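Long-range contacts in metal cation efflux system protein CzcD (PDB 6VD9), which binds and transports zinc, can also bind cobalt, copper and nickel, and gives low-level metal resistance, probably by efflux of cations from the cytoplasm into the periplasm: residues P16-F21 with M50-E55; H22-W27 with A34-H39. All blocks are in the same frame, centred on the assembly; numbering follows the deposited sequence. Where two conformers were deposited one is given.

Interaction 1: residues P16-F21 with M50-E55; sequences PGVKSF and MEVLPE
A small surface contact, part apolar and part water-bridged, brings Gly17 and Val18 against Val52, where strand 18-28 begins and helix 48-51 breaks into helix 53-64. It lies in the C-terminal, probably cytoplasmic, domain of this cation diffusion facilitator, which has a ferredoxin-like alpha-beta-beta-alpha-beta layout. Val52 takes the N-cap position of the second helix, and its CB points toward the start of strand 18-28. One methyl of each valine does the apolar work: CG1 of Val52 approaches CG2 of Val18 to 3.9 Å, the two side chains crossing at about a right angle. In Val52, CG1 is anti to the backbone N (chi1 -177°); its other methyl, CG2, sits beside that N and faces the incoming backbone, 3.7 Å from Pro16 O and 4.1 Å from Gly17 O. Gly17 itself has a positive phi of 92°. Around the pair, Leu13 and Val40 touch Val18, while Val46 and Phe73 touch Val52. No direct hydrogen bond joins the segments. Instead a single water donates to two carbonyls at once, lying 2.8 Å from Pro16 O and 2.8 Å from Glu51 O.

Interaction 2: residues H22-W27 with A34-H39; sequences HDLHIW and ASLTVH. With NI (nickel (II) ion), chain E.
Paired backbone bonds at His22 and His39, His25 and Thr37, and Trp27 and Ser35 zip two antiparallel strands into a beta hairpin; the His25 N to Thr37 O bond is short and straight (2.8 Å, 172° at the hydrogen). A beta bulge between the first two pairs shifts the register by one. At this end His22 NE2 binds nickel at 2.3 Å, with Glu74 and three waters as further ligands; His39 ND1 is a long 2.7 Å from the nickel and is hydrogen-bonded to Glu74. One of those waters donates to Asp23 OD2. His39 CB makes a CH-pi contact over one face of the His22 ring, toward the rim, 3.4 Å from NE2. Trp27 CG sits between its backbone N and carbonyl carbon (chi1 75°), and Ser35 CB lies over the centre of the six-membered ring in another CH-pi contact; Thr37 CG2 meets the ring edge 3.8 Å from CH2. On the face of Ile26 and Leu36 their CD1 atoms touch, and Leu24 CD1 reaches Leu36 CD1. His39 NE2 is hydrogen-bonded to Thr70 OG1 of the second subunit. The hairpin thus offers nickel a close ligand, His22, from one strand and a more distant one, His39, from the other, beside the dimer interface.

In the fold
From the N terminus the chain runs through helix 5-13 to Pro16, where interaction 1 begins, and on into strand 18-28, whose later part supplies the first half of interaction 2. After the turn, strand 34-42 comes back to close the short hairpin loop of interaction 2. The chain then goes on to helix 48-51 and the start of helix 53-64, closing the longer loop of interaction 1 around the hairpin. The contacts therefore nest without crossing, their centres about 15 Å apart, on opposite sides of the chain's centre. They meet where Phe21 CB lies 3.5 Å from His39 O. Interaction 2 pairs the hairpin strands; interaction 1 brings the helical segment back to the beginning of the first.

Interaction 1: residues P16-F21 with M50-E55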
loop_
_atom_site.group_PDB
_atom_site.type_symbol
_atom_site.label_atom_id
_atom_site.label_comp_id
_atom_site.label_asym_id
_atom_site.label_seq_id
_atom_site.Cartn_x
_atom_site.Cartn_y
_atom_site.Cartn_z
ATOM N N PRO A 16 0.534 16.190 -6.240
ATOM C CA PRO A 16 -0.877 16.572 -6.345
ATOM C C PRO A 16 -1.800 15.447 -5.869
ATOM O O PRO A 16 -1.532 14.290 -6.209
ATOM C CB PRO A 16 -1.039 16.843 -7.857
ATOM C CG PRO A 16 0.298 17.364 -8.223
ATOM C CD PRO A 16 1.237 16.401 -7.519
ATOM N N GLY A 17 -2.810 15.788 -5.077
ATOM C CA GLY A 17 -3.848 14.834 -4.615
ATOM C C GLY A 17 -3.504 14.195 -3.286
ATOM O O GLY A 17 -4.310 13.377 -2.818
ATOM N N VAL A 18 -2.330 14.519 -2.710
ATOM C CA VAL A 18 -1.905 14.080 -1.345
ATOM C C VAL A 18 -2.284 15.159 -0.335
ATOM O O VAL A 18 -1.742 16.277 -0.463
ATOM C CB VAL A 18 -0.397 13.822 -1.245
ATOM C CG1 VAL A 18 -0.010 13.552 0.189
ATOM C CG2 VAL A 18 0.066 12.690 -2.157
ATOM N N LYS A 19 -3.166 14.821 0.600
ATOM C CA LYS A 19 -3.629 15.700 1.695
ATOM C C LYS A 19 -2.657 15.554 2.891
ATOM O O LYS A 19 -2.239 16.574 3.482
ATOM C CB LYS A 19 -5.126 15.404 1.929
ATOM C CG LYS A 19 -5.795 16.172 3.061
ATOM C CD LYS A 19 -7.156 15.586 3.544
ATOM C CE LYS A 19 -7.839 16.433 4.595
ATOM N NZ LYS A 19 -9.130 15.857 5.072
ATOM N N SER A 20 -2.281 14.322 3.273
ATOM C CA SER A 20 -1.405 14.066 4.435
ATOM C C SER A 20 -0.864 12.636 4.329
ATOM O O SER A 20 -1.353 11.878 3.497
ATOM C CB SER A 20 -2.140 14.294 5.729
ATOM O OG SER A 20 -3.185 13.345 5.914
ATOM N N PHE A 21 0.032 12.248 5.196
ATOM C CA PHE A 21 0.491 10.845 5.249
ATOM C C PHE A 21 0.837 10.494 6.677
ATOM O O PHE A 21 1.086 11.390 7.484
ATOM C CB PHE A 21 1.664 10.670 4.287
ATOM C CG PHE A 21 2.951 11.257 4.798
ATOM C CD1 PHE A 21 3.832 10.472 5.475
ATOM C CD2 PHE A 21 3.329 12.559 4.483
ATOM C CE1 PHE A 21 4.993 11.026 5.999
ATOM C CE2 PHE A 21 4.520 13.086 4.953
ATOM C CZ PHE A 21 5.353 12.310 5.679
ATOM N N MET A 50 -5.368 5.770 -9.837
ATOM C CA MET A 50 -5.143 6.294 -11.204
ATOM C C MET A 50 -4.322 7.590 -11.158
ATOM O O MET A 50 -3.533 7.830 -12.115
ATOM C CB MET A 50 -6.478 6.665 -11.879
ATOM C CG MET A 50 -7.445 5.559 -12.058
ATOM S SD MET A 50 -6.800 4.434 -13.324
ATOM C CE MET A 50 -6.309 3.113 -12.225
ATOM N N GLU A 51 -4.572 8.442 -10.158
ATOM C CA GLU A 51 -4.250 9.890 -10.217
ATOM C C GLU A 51 -3.119 10.326 -9.273
ATOM O O GLU A 51 -2.710 11.522 -9.366
ATOM C CB GLU A 51 -5.534 10.667 -9.959
ATOM C CG GLU A 51 -6.636 10.376 -10.976
ATOM C CD GLU A 51 -7.799 11.356 -10.962
ATOM O OE1 GLU A 51 -8.663 11.220 -10.112
ATOM O OE2 GLU A 51 -7.849 12.269 -11.866
ATOM N N VAL A 52 -2.683 9.447 -8.357
ATOM C CA VAL A 52 -1.630 9.725 -7.356
ATOM C C VAL A 52 -0.603 8.587 -7.376
ATOM O O VAL A 52 0.588 8.894 -7.333
ATOM C CB VAL A 52 -2.243 9.931 -5.964
ATOM C CG1 VAL A 52 -1.161 10.283 -4.978
ATOM C CG2 VAL A 52 -3.287 11.052 -5.981
ATOM N N LEU A 53 -1.033 7.315 -7.360
ATOM C CA LEU A 53 -0.060 6.184 -7.199
ATOM C C LEU A 53 1.043 6.232 -8.262
ATOM O O LEU A 53 2.216 6.061 -7.947
ATOM C CB LEU A 53 -0.813 4.861 -7.190
ATOM C CG LEU A 53 0.040 3.601 -7.017
ATOM C CD1 LEU A 53 0.863 3.677 -5.739
ATOM C CD2 LEU A 53 -0.834 2.395 -6.962
ATOM N N PRO A 54 0.732 6.430 -9.558
ATOM C CA PRO A 54 1.780 6.415 -10.576
ATOM C C PRO A 54 2.792 7.544 -10.365
ATOM O O PRO A 54 3.988 7.302 -10.539
ATOM C CB PRO A 54 1.024 6.591 -11.910
ATOM C CG PRO A 54 -0.403 6.251 -11.594
ATOM C CD PRO A 54 -0.608 6.595 -10.126
ATOM N N GLU A 55 2.318 8.725 -9.931
ATOM C CA GLU A 55 3.191 9.894 -9.644
ATOM C C GLU A 55 4.079 9.610 -8.432
ATOM O O GLU A 55 5.265 9.944 -8.482
ATOM C CB GLU A 55 2.365 11.158 -9.423
ATOM C CG GLU A 55 1.635 11.586 -10.682
ATOM C CD GLU A 55 0.340 10.901 -11.101
ATOM O OE1 GLU A 55 -0.117 9.912 -10.448
ATOM O OE2 GLU A 55 -0.232 11.366 -12.146
HETATM O O HOH W 1 -0.644 13.199 -8.625
#

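Interaction 2: residues H22-W27 with A34-H39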
loop_
_atom_site.group_PDB
_atom_site.type_symbol
_atom_site.label_atom_id
_atom_site.label_comp_id
_atom_site.label_asym_id
_atom_site.label_seq_id
_atom_site.Cartn_x
_atom_site.Cartn_y
_atom_site.Cartn_z
ATOM N N HIS A 22 0.928 9.216 6.979
ATOM C CA HIS A 22 1.420 8.770 8.305
ATOM C C HIS A 22 2.041 7.407 8.094
ATOM O O HIS A 22 1.875 6.835 6.974
ATOM C CB HIS A 22 0.276 8.763 9.322
ATOM C CG HIS A 22 -0.904 7.972 8.891
ATOM N ND1 HIS A 22 -1.936 8.521 8.101
ATOM C CD2 HIS A 22 -1.265 6.701 9.151
ATOM C CE1 HIS A 22 -2.843 7.589 7.891
ATOM N NE2 HIS A 22 -2.468 6.486 8.516
ATOM N N ASP A 23 2.659 6.886 9.147
ATOM C CA ASP A 23 3.238 5.512 9.180
ATOM C C ASP A 23 4.186 5.327 7.974
ATOM O O ASP A 23 4.123 4.252 7.322
ATOM C CB ASP A 23 2.147 4.430 9.174
ATOM C CG ASP A 23 1.136 4.459 10.323
ATOM O OD1 ASP A 23 1.228 5.333 11.150
ATOM O OD2 ASP A 23 0.224 3.608 10.326
ATOM N N LEU A 24 5.016 6.328 7.669
ATOM C CA LEU A 24 6.086 6.208 6.655
ATOM C C LEU A 24 7.187 5.370 7.283
ATOM O O LEU A 24 7.683 5.766 8.380
ATOM C CB LEU A 24 6.610 7.588 6.234
ATOM C CG LEU A 24 7.801 7.609 5.297
ATOM C CD1 LEU A 24 7.459 6.932 3.941
ATOM C CD2 LEU A 24 8.213 9.045 5.026
ATOM N N HIS A 25 7.529 4.268 6.660
ATOM C CA HIS A 25 8.685 3.424 7.067
ATOM C C HIS A 25 9.611 3.195 5.881
ATOM O O HIS A 25 9.147 2.863 4.779
ATOM C CB HIS A 25 8.238 2.102 7.688
ATOM C CG HIS A 25 7.276 2.247 8.812
ATOM N ND1 HIS A 25 7.677 2.494 10.115
ATOM C CD2 HIS A 25 5.935 2.086 8.855
ATOM C CE1 HIS A 25 6.614 2.535 10.892
ATOM N NE2 HIS A 25 5.546 2.260 10.155
ATOM N N ILE A 26 10.905 3.395 6.103
ATOM C CA ILE A 26 11.911 3.248 5.021
ATOM C C ILE A 26 13.078 2.509 5.671
ATOM O O ILE A 26 13.586 2.963 6.727
ATOM C CB ILE A 26 12.334 4.583 4.367
ATOM C CG1 ILE A 26 11.183 5.451 3.858
ATOM C CG2 ILE A 26 13.304 4.305 3.225
ATOM C CD1 ILE A 26 11.665 6.755 3.239
ATOM N N TRP A 27 13.346 1.320 5.167
ATOM C CA TRP A 27 14.345 0.413 5.766
ATOM C C TRP A 27 15.092 -0.299 4.645
ATOM O O TRP A 27 14.593 -0.293 3.516
ATOM C CB TRP A 27 13.666 -0.558 6.722
ATOM C CG TRP A 27 12.889 -1.688 6.126
ATOM C CD1 TRP A 27 13.290 -2.992 6.053
ATOM C CD2 TRP A 27 11.540 -1.655 5.613
ATOM N NE1 TRP A 27 12.300 -3.773 5.514
ATOM C CE2 TRP A 27 11.214 -2.980 5.232
ATOM C CE3 TRP A 27 10.580 -0.647 5.428
ATOM C CZ2 TRP A 27 9.976 -3.320 4.686
ATOM C CZ3 TRP A 27 9.352 -0.983 4.896
ATOM C CH2 TRP A 27 9.055 -2.304 4.534
ATOM N N ALA A 34 16.463 -0.066 -0.723
ATOM C CA ALA A 34 15.457 0.619 0.121
ATOM C C ALA A 34 14.080 -0.032 -0.077
ATOM O O ALA A 34 13.739 -0.406 -1.216
ATOM C CB ALA A 34 15.427 2.078 -0.234
ATOM N N SER A 35 13.352 -0.246 1.020
ATOM C CA SER A 35 11.924 -0.638 1.018
ATOM C C SER A 35 11.151 0.493 1.698
ATOM O O SER A 35 11.660 1.043 2.663
ATOM C CB SER A 35 11.729 -1.956 1.697
ATOM O OG SER A 35 10.388 -2.385 1.649
ATOM N N LEU A 36 9.951 0.814 1.216
ATOM C CA LEU A 36 9.168 1.943 1.780
ATOM C C LEU A 36 7.735 1.472 1.941
ATOM O O LEU A 36 7.211 0.871 0.998
ATOM C CB LEU A 36 9.231 3.143 0.840
ATOM C CG LEU A 36 8.435 4.383 1.266
ATOM C CD1 LEU A 36 9.054 5.662 0.727
ATOM C CD2 LEU A 36 6.995 4.294 0.800
ATOM N N THR A 37 7.114 1.793 3.073
ATOM C CA THR A 37 5.639 1.679 3.171
ATOM C C THR A 37 5.155 3.031 3.665
ATOM O O THR A 37 5.886 3.674 4.450
ATOM C CB THR A 37 5.172 0.518 4.055
ATOM O OG1 THR A 37 5.638 0.776 5.371
ATOM C CG2 THR A 37 5.731 -0.820 3.608
ATOM N N VAL A 38 3.940 3.382 3.282
ATOM C CA VAL A 38 3.346 4.650 3.752
ATOM C C VAL A 38 1.835 4.572 3.608
ATOM O O VAL A 38 1.348 3.846 2.737
ATOM C CB VAL A 38 3.977 5.871 3.057
ATOM C CG1 VAL A 38 3.655 5.951 1.572
ATOM C CG2 VAL A 38 3.625 7.160 3.784
ATOM N N HIS A 39 1.132 5.234 4.526
ATOM C CA HIS A 39 -0.333 5.458 4.446
ATOM C C HIS A 39 -0.622 6.900 4.001
ATOM O O HIS A 39 -0.263 7.839 4.719
ATOM C CB HIS A 39 -1.034 5.081 5.744
ATOM C CG HIS A 39 -0.931 3.633 6.077
ATOM N ND1 HIS A 39 -1.999 2.930 6.588
ATOM C CD2 HIS A 39 0.104 2.763 6.042
ATOM C CE1 HIS A 39 -1.623 1.687 6.832
ATOM N NE2 HIS A 39 -0.355 1.557 6.496
HETATM NI NI NI E . -3.497 4.432 8.179
HETATM O O HOH W 2 3.614 1.907 6.681
HETATM O O HOH W 3 -2.332 3.563 10.208
HETATM O O HOH W 4 -4.673 2.947 8.184
HETATM O O HOH W 5 -5.182 5.360 9.359
#